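Local structure of Cyclo(L-tyrosyl-L-tyrosyl) synthase (Mycobacterium tuberculosis, 2X9Q) at residues A[69-73]-A[260-266]; A[80-86]-A[110-116]; A[116-120]-A[144-148]. The protein probably makes cyclo(L-tyrosyl-L-tyrosyl), a precursor of mycocyclosin, from two molecules of tyrosyl-tRNA without using ATP. All coordinates share one frame; numbering follows the deposited sequence.

Interaction 1: A[69-73]-A[260-266]; sequences FTQQC and AEMLYAR
Thr70 and Tyr264 bring the two backbones together, their CA atoms 7.3 Å apart, where the N-terminal end of helix 71-79 faces the C-terminal end of the short helix 260-263. The first of these ends is a capping box: Thr70 sits at the N-cap, its OG1 accepting from Cys73 N at 3.1 Å and weakly from Gln72 N, while Cys73 SG takes a weak bond from Thr70 N. Phe69, just ahead of the cap, swings its ring across to Ala260 with CG anti to the backbone N (chi1 -170°). Ala260 CB lies over one ring face, displaced toward the rim, in a CH-pi contact 3.8 Å from the Phe69 centroid. Phe69 CD2 also meets Tyr264 CB at 3.8 Å, the two side chains crossing at a slant. Thr70 turns its methyl to the same residue, CG2 resting 3.5 Å from Tyr264 O, and Cys73 SG approaches the Tyr264 ring obliquely. Ile280 of strand 276-283 also touches Phe69, tying the contact to the sheet of this HUP-clan, Rossmann-like fold. Farther out, Gln72 extends its chain to meet Arg266 arriving from the opposite direction. Arg266 NH1 and NH2 both donate end-on to Gln72 OE1, at 2.8 and 2.9 Å; the oxygen lies in the guanidinium plane, but both nitrogens stand above one face of the amide.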
loop_
_atom_site.group_PDB
_atom_site.type_symbol
_atom_site.label_atom_id
_atom_site.label_comp_id
_atom_site.label_asym_id
_atom_site.label_seq_id
_atom_site.Cartn_x
_atom_site.Cartn_y
_atom_site.Cartn_z
ATOM N N PHE A 69 -6.102 11.596 1.704
ATOM C CA PHE A 69 -5.032 12.145 2.519
ATOM C C PHE A 69 -4.848 13.675 2.273
ATOM O O PHE A 69 -4.641 14.364 3.239
ATOM C CB PHE A 69 -3.702 11.430 2.240
ATOM C CG PHE A 69 -2.616 11.794 3.222
ATOM C CD1 PHE A 69 -2.659 11.308 4.537
ATOM C CD2 PHE A 69 -1.552 12.584 2.811
ATOM C CE1 PHE A 69 -1.661 11.618 5.449
ATOM C CE2 PHE A 69 -0.514 12.954 3.714
ATOM C CZ PHE A 69 -0.555 12.424 5.038
ATOM N N THR A 70 -4.949 14.150 1.025
ATOM C CA THR A 70 -4.889 15.585 0.716
ATOM C C THR A 70 -6.118 15.996 -0.131
ATOM O O THR A 70 -6.826 15.152 -0.662
ATOM C CB THR A 70 -3.657 16.035 -0.154
ATOM O OG1 THR A 70 -3.758 15.414 -1.472
ATOM C CG2 THR A 70 -2.326 15.696 0.567
ATOM N N GLN A 71 -6.292 17.307 -0.346
ATOM C CA GLN A 71 -7.402 17.760 -1.230
ATOM C C GLN A 71 -7.199 17.276 -2.648
ATOM O O GLN A 71 -8.175 17.122 -3.418
ATOM C CB GLN A 71 -7.386 19.265 -1.327
ATOM C CG GLN A 71 -7.517 19.972 -0.046
ATOM C CD GLN A 71 -7.681 21.500 -0.334
ATOM O OE1 GLN A 71 -8.785 21.940 -0.706
ATOM N NE2 GLN A 71 -6.588 22.262 -0.240
ATOM N N GLN A 72 -5.945 17.091 -3.069
ATOM C CA GLN A 72 -5.772 16.600 -4.428
ATOM C C GLN A 72 -6.084 15.067 -4.544
ATOM O O GLN A 72 -6.608 14.609 -5.560
ATOM C CB GLN A 72 -4.333 16.856 -4.870
ATOM C CG GLN A 72 -4.128 18.429 -5.040
ATOM C CD GLN A 72 -2.741 18.841 -5.462
ATOM O OE1 GLN A 72 -2.423 20.017 -5.371
ATOM N NE2 GLN A 72 -1.919 17.913 -5.983
ATOM N N CYS A 73 -5.831 14.333 -3.451
ATOM C CA CYS A 73 -6.229 12.912 -3.388
ATOM C C CYS A 73 -7.746 12.856 -3.487
ATOM O O CYS A 73 -8.272 11.887 -3.954
ATOM C CB CYS A 73 -5.854 12.294 -2.007
ATOM S SG CYS A 73 -3.982 12.260 -1.767
ATOM N N ALA A 260 3.496 8.739 3.816
ATOM C CA ALA A 260 2.526 9.720 3.259
ATOM C C ALA A 260 2.865 11.171 3.467
ATOM O O ALA A 260 2.724 11.976 2.561
ATOM C CB ALA A 260 1.089 9.447 3.748
ATOM N N GLU A 261 3.345 11.518 4.653
ATOM C CA GLU A 261 3.664 12.862 4.997
ATOM C C GLU A 261 4.715 13.444 4.090
ATOM O O GLU A 261 4.782 14.671 3.897
ATOM C CB GLU A 261 4.140 12.846 6.500
ATOM C CG GLU A 261 4.663 14.145 6.974
ATOM C CD GLU A 261 5.262 13.991 8.411
ATOM O OE1 GLU A 261 4.478 13.797 9.327
ATOM O OE2 GLU A 261 6.500 14.026 8.558
HETATM N N MSE A 262 5.593 12.603 3.547
HETATM C CA MSE A 262 6.576 13.075 2.567
HETATM C C MSE A 262 6.030 13.009 1.110
HETATM O O MSE A 262 6.113 13.998 0.338
HETATM C CB MSE A 262 7.841 12.190 2.612
HETATM C CG MSE A 262 8.864 12.615 1.610
HETATM SE SE MSE A 262 10.460 11.511 1.723
HETATM C CE MSE A 262 11.095 12.176 3.496
ATOM N N LEU A 263 5.510 11.824 0.712
ATOM C CA LEU A 263 5.187 11.567 -0.710
ATOM C C LEU A 263 4.058 12.467 -1.225
ATOM O O LEU A 263 4.037 12.820 -2.428
ATOM C CB LEU A 263 4.724 10.129 -0.886
ATOM C CG LEU A 263 5.672 9.009 -0.422
ATOM C CD1 LEU A 263 5.237 7.689 -1.099
ATOM C CD2 LEU A 263 7.094 9.385 -0.735
ATOM N N TYR A 264 3.129 12.822 -0.333
ATOM C CA TYR A 264 1.970 13.688 -0.720
ATOM C C TYR A 264 2.087 15.156 -0.211
ATOM O O TYR A 264 1.067 15.849 -0.067
ATOM C CB TYR A 264 0.579 13.045 -0.268
ATOM C CG TYR A 264 0.490 11.616 -0.789
ATOM C CD1 TYR A 264 0.217 11.353 -2.150
ATOM C CD2 TYR A 264 0.733 10.500 0.056
ATOM C CE1 TYR A 264 0.248 10.042 -2.656
ATOM C CE2 TYR A 264 0.734 9.216 -0.456
ATOM C CZ TYR A 264 0.519 8.998 -1.809
ATOM O OH TYR A 264 0.454 7.720 -2.286
ATOM N N ALA A 265 3.308 15.615 0.040
ATOM C CA ALA A 265 3.493 16.896 0.697
ATOM C C ALA A 265 3.627 17.979 -0.369
ATOM O O ALA A 265 4.190 17.707 -1.466
ATOM C CB ALA A 265 4.839 16.855 1.512
ATOM N N ARG A 266 3.375 19.228 0.045
ATOM C CA ARG A 266 3.865 20.415 -0.698
ATOM C C ARG A 266 5.378 20.430 -0.694
ATOM O O ARG A 266 6.014 19.551 -0.096
ATOM C CB ARG A 266 3.321 21.679 0.021
ATOM C CG ARG A 266 1.756 21.793 -0.088
ATOM C CD ARG A 266 1.325 21.529 -1.559
ATOM N NE ARG A 266 -0.109 21.827 -1.842
ATOM C CZ ARG A 266 -0.779 21.418 -2.921
ATOM N NH1 ARG A 266 -0.138 20.768 -3.928
ATOM N NH2 ARG A 266 -2.093 21.687 -3.031
#

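Interaction 2: A[80-86]-A[110-116]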
loop_
_atom_site.group_PDB
_atom_site.type_symbol
_atom_site.label_atom_id
_atom_site.label_comp_id
_atom_site.label_asym_id
_atom_site.label_seq_id
_atom_site.Cartn_x
_atom_site.Cartn_y
_atom_site.Cartn_z
ATOM N N GLY A 80 -12.485 8.445 -9.914
ATOM C CA GLY A 80 -12.972 7.049 -10.035
ATOM C C GLY A 80 -12.303 6.254 -11.130
ATOM O O GLY A 80 -12.947 5.353 -11.756
ATOM N N ASP A 81 -11.022 6.532 -11.431
ATOM C CA ASP A 81 -10.388 5.694 -12.448
ATOM C C ASP A 81 -9.966 4.342 -11.885
ATOM O O ASP A 81 -10.243 3.267 -12.508
ATOM C CB ASP A 81 -9.158 6.317 -13.083
ATOM C CG ASP A 81 -9.499 7.620 -13.824
ATOM O OD1 ASP A 81 -10.348 7.517 -14.715
ATOM O OD2 ASP A 81 -8.964 8.690 -13.513
ATOM N N HIS A 82 -9.248 4.394 -10.739
ATOM C CA HIS A 82 -8.520 3.189 -10.297
ATOM C C HIS A 82 -8.249 3.230 -8.833
ATOM O O HIS A 82 -7.998 4.318 -8.260
ATOM C CB HIS A 82 -7.226 3.022 -11.072
ATOM C CG HIS A 82 -6.525 1.728 -10.749
ATOM N ND1 HIS A 82 -5.528 1.646 -9.790
ATOM C CD2 HIS A 82 -6.772 0.441 -11.162
ATOM C CE1 HIS A 82 -5.145 0.373 -9.669
ATOM N NE2 HIS A 82 -5.860 -0.374 -10.511
ATOM N N ALA A 83 -8.367 2.079 -8.178
ATOM C CA ALA A 83 -7.877 1.944 -6.798
ATOM C C ALA A 83 -6.928 0.731 -6.682
ATOM O O ALA A 83 -7.174 -0.364 -7.250
ATOM C CB ALA A 83 -9.020 1.862 -5.769
ATOM N N VAL A 84 -5.869 0.923 -5.891
ATOM C CA VAL A 84 -5.129 -0.221 -5.306
ATOM C C VAL A 84 -5.665 -0.423 -3.893
ATOM O O VAL A 84 -5.666 0.501 -3.092
ATOM C CB VAL A 84 -3.605 0.089 -5.226
ATOM C CG1 VAL A 84 -2.822 -1.088 -4.461
ATOM C CG2 VAL A 84 -3.059 0.221 -6.680
ATOM N N ILE A 85 -6.089 -1.652 -3.601
ATOM C CA ILE A 85 -6.447 -2.085 -2.261
ATOM C C ILE A 85 -5.297 -2.999 -1.820
ATOM O O ILE A 85 -5.227 -4.145 -2.274
ATOM C CB ILE A 85 -7.773 -2.839 -2.331
ATOM C CG1 ILE A 85 -8.847 -1.806 -2.856
ATOM C CG2 ILE A 85 -8.296 -3.238 -0.923
ATOM C CD1 ILE A 85 -10.288 -2.381 -2.825
ATOM N N GLY A 86 -4.373 -2.473 -1.027
ATOM C CA GLY A 86 -3.210 -3.256 -0.615
ATOM C C GLY A 86 -3.668 -4.217 0.484
ATOM O O GLY A 86 -4.600 -3.886 1.261
ATOM N N PHE A 110 -14.862 2.830 -8.676
ATOM C CA PHE A 110 -13.729 2.991 -9.618
ATOM C C PHE A 110 -13.941 2.184 -10.890
ATOM O O PHE A 110 -14.470 1.071 -10.798
ATOM C CB PHE A 110 -12.411 2.521 -8.928
ATOM C CG PHE A 110 -12.129 3.242 -7.650
ATOM C CD1 PHE A 110 -11.421 4.417 -7.677
ATOM C CD2 PHE A 110 -12.657 2.800 -6.453
ATOM C CE1 PHE A 110 -11.172 5.141 -6.485
ATOM C CE2 PHE A 110 -12.477 3.529 -5.261
ATOM C CZ PHE A 110 -11.726 4.665 -5.253
ATOM N N ASP A 111 -13.417 2.630 -12.032
ATOM C CA ASP A 111 -13.531 1.805 -13.224
ATOM C C ASP A 111 -12.803 0.474 -13.101
ATOM O O ASP A 111 -13.206 -0.550 -13.684
ATOM C CB ASP A 111 -13.077 2.499 -14.488
ATOM C CG ASP A 111 -13.955 3.745 -14.816
ATOM O OD1 ASP A 111 -15.088 3.870 -14.290
ATOM O OD2 ASP A 111 -13.423 4.626 -15.501
ATOM N N ARG A 112 -11.690 0.483 -12.366
ATOM C CA ARG A 112 -10.877 -0.715 -12.284
ATOM C C ARG A 112 -10.287 -0.786 -10.853
ATOM O O ARG A 112 -10.040 0.272 -10.246
ATOM C CB ARG A 112 -9.816 -0.544 -13.360
ATOM C CG ARG A 112 -9.145 -1.785 -13.778
ATOM C CD ARG A 112 -7.765 -1.529 -14.523
ATOM N NE ARG A 112 -6.806 -2.545 -14.050
ATOM C CZ ARG A 112 -5.551 -2.705 -14.460
ATOM N NH1 ARG A 112 -5.015 -1.903 -15.394
ATOM N NH2 ARG A 112 -4.837 -3.715 -13.937
ATOM N N VAL A 113 -10.110 -1.993 -10.293
ATOM C CA VAL A 113 -9.652 -2.154 -8.902
ATOM C C VAL A 113 -8.622 -3.257 -8.872
ATOM O O VAL A 113 -8.878 -4.372 -9.424
ATOM C CB VAL A 113 -10.768 -2.529 -7.936
ATOM C CG1 VAL A 113 -10.187 -2.824 -6.491
ATOM C CG2 VAL A 113 -11.850 -1.466 -7.884
ATOM N N ASP A 114 -7.463 -3.007 -8.267
ATOM C CA ASP A 114 -6.408 -4.084 -8.152
ATOM C C ASP A 114 -6.124 -4.319 -6.659
ATOM O O ASP A 114 -5.770 -3.345 -5.934
ATOM C CB ASP A 114 -5.116 -3.710 -8.845
ATOM C CG ASP A 114 -5.178 -3.896 -10.347
ATOM O OD1 ASP A 114 -4.910 -5.021 -10.810
ATOM O OD2 ASP A 114 -5.570 -2.982 -11.059
ATOM N N PHE A 115 -6.374 -5.541 -6.174
ATOM C CA PHE A 115 -5.979 -5.917 -4.846
ATOM C C PHE A 115 -4.526 -6.285 -5.078
ATOM O O PHE A 115 -4.241 -6.971 -6.068
ATOM C CB PHE A 115 -6.662 -7.238 -4.416
ATOM C CG PHE A 115 -8.019 -7.094 -3.887
ATOM C CD1 PHE A 115 -8.207 -6.562 -2.634
ATOM C CD2 PHE A 115 -9.134 -7.500 -4.655
ATOM C CE1 PHE A 115 -9.481 -6.471 -2.063
ATOM C CE2 PHE A 115 -10.427 -7.379 -4.115
ATOM C CZ PHE A 115 -10.593 -6.883 -2.814
ATOM N N VAL A 116 -3.612 -5.836 -4.214
ATOM C CA VAL A 116 -2.197 -6.224 -4.341
ATOM C C VAL A 116 -1.753 -6.721 -2.937
ATOM O O VAL A 116 -1.826 -6.006 -1.983
ATOM C CB VAL A 116 -1.348 -4.996 -4.776
ATOM C CG1 VAL A 116 0.111 -5.362 -4.789
ATOM C CG2 VAL A 116 -1.807 -4.480 -6.229
HETATM O O HOH W 1 -10.816 5.202 -15.973
#
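His82 and Asp114 meet on one face of two adjacent parallel strands, 82-87 and 112-117, which with helix 96-109 form a beta-alpha-beta crossover unit of the Rossmann-like core. The first torsion turns the imidazole away from its own amide nitrogen, and the ring reaches over the neighbouring strand, past Arg112 CB at its edge. His82 NE2 then donates to Asp114 OD2 at 2.7 Å, almost straight at 174° and in the ring plane. The oxygen uses its anti lone pair, and the carboxylate is turned 41° from the ring. Arg112, bent at chi3, runs forward along its own strand to Asp114, where NH2 makes a salt bridge to the same OD2 and the guanidinium places a face toward His82 NE2. On the other face the Phe110 ring lies flat against Ala83, whose CB stands over its centre, 3.7 Å from the centroid and 4° off the normal. Farther along, Ile85 and Phe115 run side by side in the same direction, with Ile85 CG2 3.6 Å from Phe115 CE1. Backbone bonds, among them Asp114 N to Ala83 O at 2.8 Å, hold the strands in register. At the loop end, a water donates to both Asp81 OD1 and Asp111 OD2, bridging two like charges. Asp114 OD1 forms a salt bridge with Arg168, while His82 ND1 is hydrogen-bonded to Ser249 OG. The buried carboxylate is thus gripped through both oxygens, and the two arginines would be expected to stabilise its negative charge.

Interaction 3: A[116-120]-A[144-148]; sequences VYTDV and IRGVR
Tyr117 lays its ring against one turn of helix 133-158, meeting Ile144, Val147 and Arg148. Its CG stands between the backbone N and the carbonyl carbon (chi1 62°), a placement that carries the ring from the end of strand 112-117 to the helix. Arg148 covers one ring face with the base of its side chain: CA lies above the plane toward the rim, and CB makes an off-centre CH-pi contact 4.3 Å from the Tyr117 centroid. The arginine is extended through chi1 and chi2, then bends at chi3 (-59°), bringing NE alongside the phenol. Arg148 NE gives Tyr117 OH a weak hydrogen bond of 3.4 Å; the oxygen lies at the guanidinium edge, although ring and guanidinium planes are 74° apart. Val147 CG1 comes within 4.1 Å of Tyr117 CB and approaches the ring obliquely.

The contact packs an alpha helix against the C-terminal end of a parallel strand in the Rossmann-like sheet, close to the probable catalytic centre. Thr118, facing away from helix 133-158, is hydrogen-bonded through OG1 to Glu233, which by similarity may be critical for catalysis. Ile144, its side chain nearly perpendicular to that of the tyrosine, touches two residues: CG2 lies between Tyr117 CE2 and Asp119 CB, 4.0 Å from each, while CD1 packs on Asp119 CA at 3.8 Å. Asp119 OD2 is hydrogen-bonded to Ser171 OG and also receives a 2.7 Å bond from a water, which in turn accepts from Arg148 NH1.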
loop_
_atom_site.group_PDB
_atom_site.type_symbol
_atom_site.label_atom_id
_atom_site.label_comp_id
_atom_site.label_asym_id
_atom_site.label_seq_id
_atom_site.Cartn_x
_atom_site.Cartn_y
_atom_site.Cartn_z
ATOM N N VAL A 116 -3.612 -5.836 -4.214
ATOM C CA VAL A 116 -2.197 -6.224 -4.341
ATOM C C VAL A 116 -1.753 -6.721 -2.937
ATOM O O VAL A 116 -1.826 -6.006 -1.983
ATOM C CB VAL A 116 -1.348 -4.996 -4.776
ATOM C CG1 VAL A 116 0.111 -5.362 -4.789
ATOM C CG2 VAL A 116 -1.807 -4.480 -6.229
ATOM N N TYR A 117 -1.357 -7.984 -2.819
ATOM C CA TYR A 117 -0.939 -8.485 -1.520
ATOM C C TYR A 117 0.569 -8.520 -1.429
ATOM O O TYR A 117 1.298 -8.824 -2.401
ATOM C CB TYR A 117 -1.584 -9.854 -1.154
ATOM C CG TYR A 117 -1.222 -10.962 -2.115
ATOM C CD1 TYR A 117 -1.956 -11.135 -3.270
ATOM C CD2 TYR A 117 -0.092 -11.816 -1.895
ATOM C CE1 TYR A 117 -1.649 -12.126 -4.182
ATOM C CE2 TYR A 117 0.235 -12.840 -2.843
ATOM C CZ TYR A 117 -0.580 -13.009 -3.923
ATOM O OH TYR A 117 -0.284 -13.911 -4.933
ATOM N N THR A 118 1.052 -8.173 -0.256
ATOM C CA THR A 118 2.497 -8.060 -0.091
ATOM C C THR A 118 3.100 -9.484 0.104
ATOM O O THR A 118 2.687 -10.186 0.982
ATOM C CB THR A 118 2.859 -7.056 1.005
ATOM O OG1 THR A 118 2.422 -5.766 0.566
ATOM C CG2 THR A 118 4.457 -6.947 1.161
ATOM N N ASP A 119 4.012 -9.916 -0.755
ATOM C CA ASP A 119 4.583 -11.253 -0.587
ATOM C C ASP A 119 6.128 -11.182 -0.561
ATOM O O ASP A 119 6.836 -12.131 -1.000
ATOM C CB ASP A 119 4.091 -12.165 -1.723
ATOM C CG ASP A 119 4.601 -11.702 -3.057
ATOM O OD1 ASP A 119 4.751 -10.445 -3.256
ATOM O OD2 ASP A 119 4.855 -12.548 -3.935
ATOM N N VAL A 120 6.663 -10.027 -0.184
ATOM C CA VAL A 120 8.119 -9.833 -0.201
ATOM C C VAL A 120 8.485 -9.259 1.172
ATOM O O VAL A 120 7.674 -8.529 1.779
ATOM C CB VAL A 120 8.553 -8.819 -1.310
ATOM C CG1 VAL A 120 8.590 -9.559 -2.711
ATOM C CG2 VAL A 120 7.637 -7.550 -1.283
ATOM N N ILE A 144 1.105 -16.048 3.324
ATOM C CA ILE A 144 0.975 -15.627 1.936
ATOM C C ILE A 144 -0.032 -16.523 1.105
ATOM O O ILE A 144 -0.933 -15.981 0.426
ATOM C CB ILE A 144 2.326 -15.504 1.207
ATOM C CG1 ILE A 144 3.203 -14.356 1.810
ATOM C CG2 ILE A 144 2.083 -15.293 -0.274
ATOM C CD1 ILE A 144 4.722 -14.481 1.390
ATOM N N ARG A 145 0.036 -17.866 1.256
ATOM C CA ARG A 145 -1.055 -18.729 0.722
ATOM C C ARG A 145 -2.432 -18.319 1.223
ATOM O O ARG A 145 -3.344 -18.289 0.441
ATOM C CB ARG A 145 -0.860 -20.208 1.115
ATOM C CG ARG A 145 0.434 -20.843 0.513
ATOM C CD ARG A 145 0.282 -22.481 0.616
ATOM N NE ARG A 145 1.552 -23.147 0.237
ATOM C CZ ARG A 145 1.957 -23.319 -1.021
ATOM N NH1 ARG A 145 3.091 -23.944 -1.235
ATOM N NH2 ARG A 145 1.242 -22.849 -2.048
ATOM N N GLY A 146 -2.596 -18.072 2.527
ATOM C CA GLY A 146 -3.922 -17.759 3.042
ATOM C C GLY A 146 -4.460 -16.449 2.397
ATOM O O GLY A 146 -5.634 -16.395 1.935
ATOM N N VAL A 147 -3.626 -15.384 2.375
ATOM C CA VAL A 147 -4.176 -14.124 1.899
ATOM C C VAL A 147 -4.384 -14.221 0.350
ATOM O O VAL A 147 -5.405 -13.768 -0.160
ATOM C CB VAL A 147 -3.310 -12.931 2.404
ATOM C CG1 VAL A 147 -2.083 -12.801 1.594
ATOM C CG2 VAL A 147 -4.107 -11.659 2.390
ATOM N N ARG A 148 -3.464 -14.859 -0.372
ATOM C CA ARG A 148 -3.672 -15.046 -1.794
ATOM C C ARG A 148 -5.053 -15.745 -2.044
ATOM O O ARG A 148 -5.804 -15.371 -2.965
ATOM C CB ARG A 148 -2.499 -15.888 -2.431
ATOM C CG ARG A 148 -2.749 -16.350 -3.894
ATOM C CD ARG A 148 -1.810 -17.536 -4.275
ATOM N NE ARG A 148 -0.424 -17.222 -4.148
ATOM C CZ ARG A 148 0.542 -17.991 -3.642
ATOM N NH1 ARG A 148 1.767 -17.495 -3.661
ATOM N NH2 ARG A 148 0.355 -19.191 -3.119
HETATM O O HOH W 2 3.443 -14.821 -4.106
#

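Interactions 2 and 3 share Val116 and follow strand 112-117 from one end to the other, their centres about 17 Å apart: the first pairs it with strand 82-87, the second joins its C-terminal end to helix 133-158. Interaction 1 lies across the chain's centre from interaction 3, about 27 Å between centres, and its sequence loop encloses both others. Helix 71-79 leads from interaction 1 directly into strand 82-87 of interaction 2. Interactions 2 and 3 border the probable catalytic pocket: Gly86 lies about 7 Å from the side chain of the presumed nucleophile Ser88, and between side chains Thr118 is about 3 Å from Glu233, whereas Tyr264 of interaction 1 is about 10 Å away.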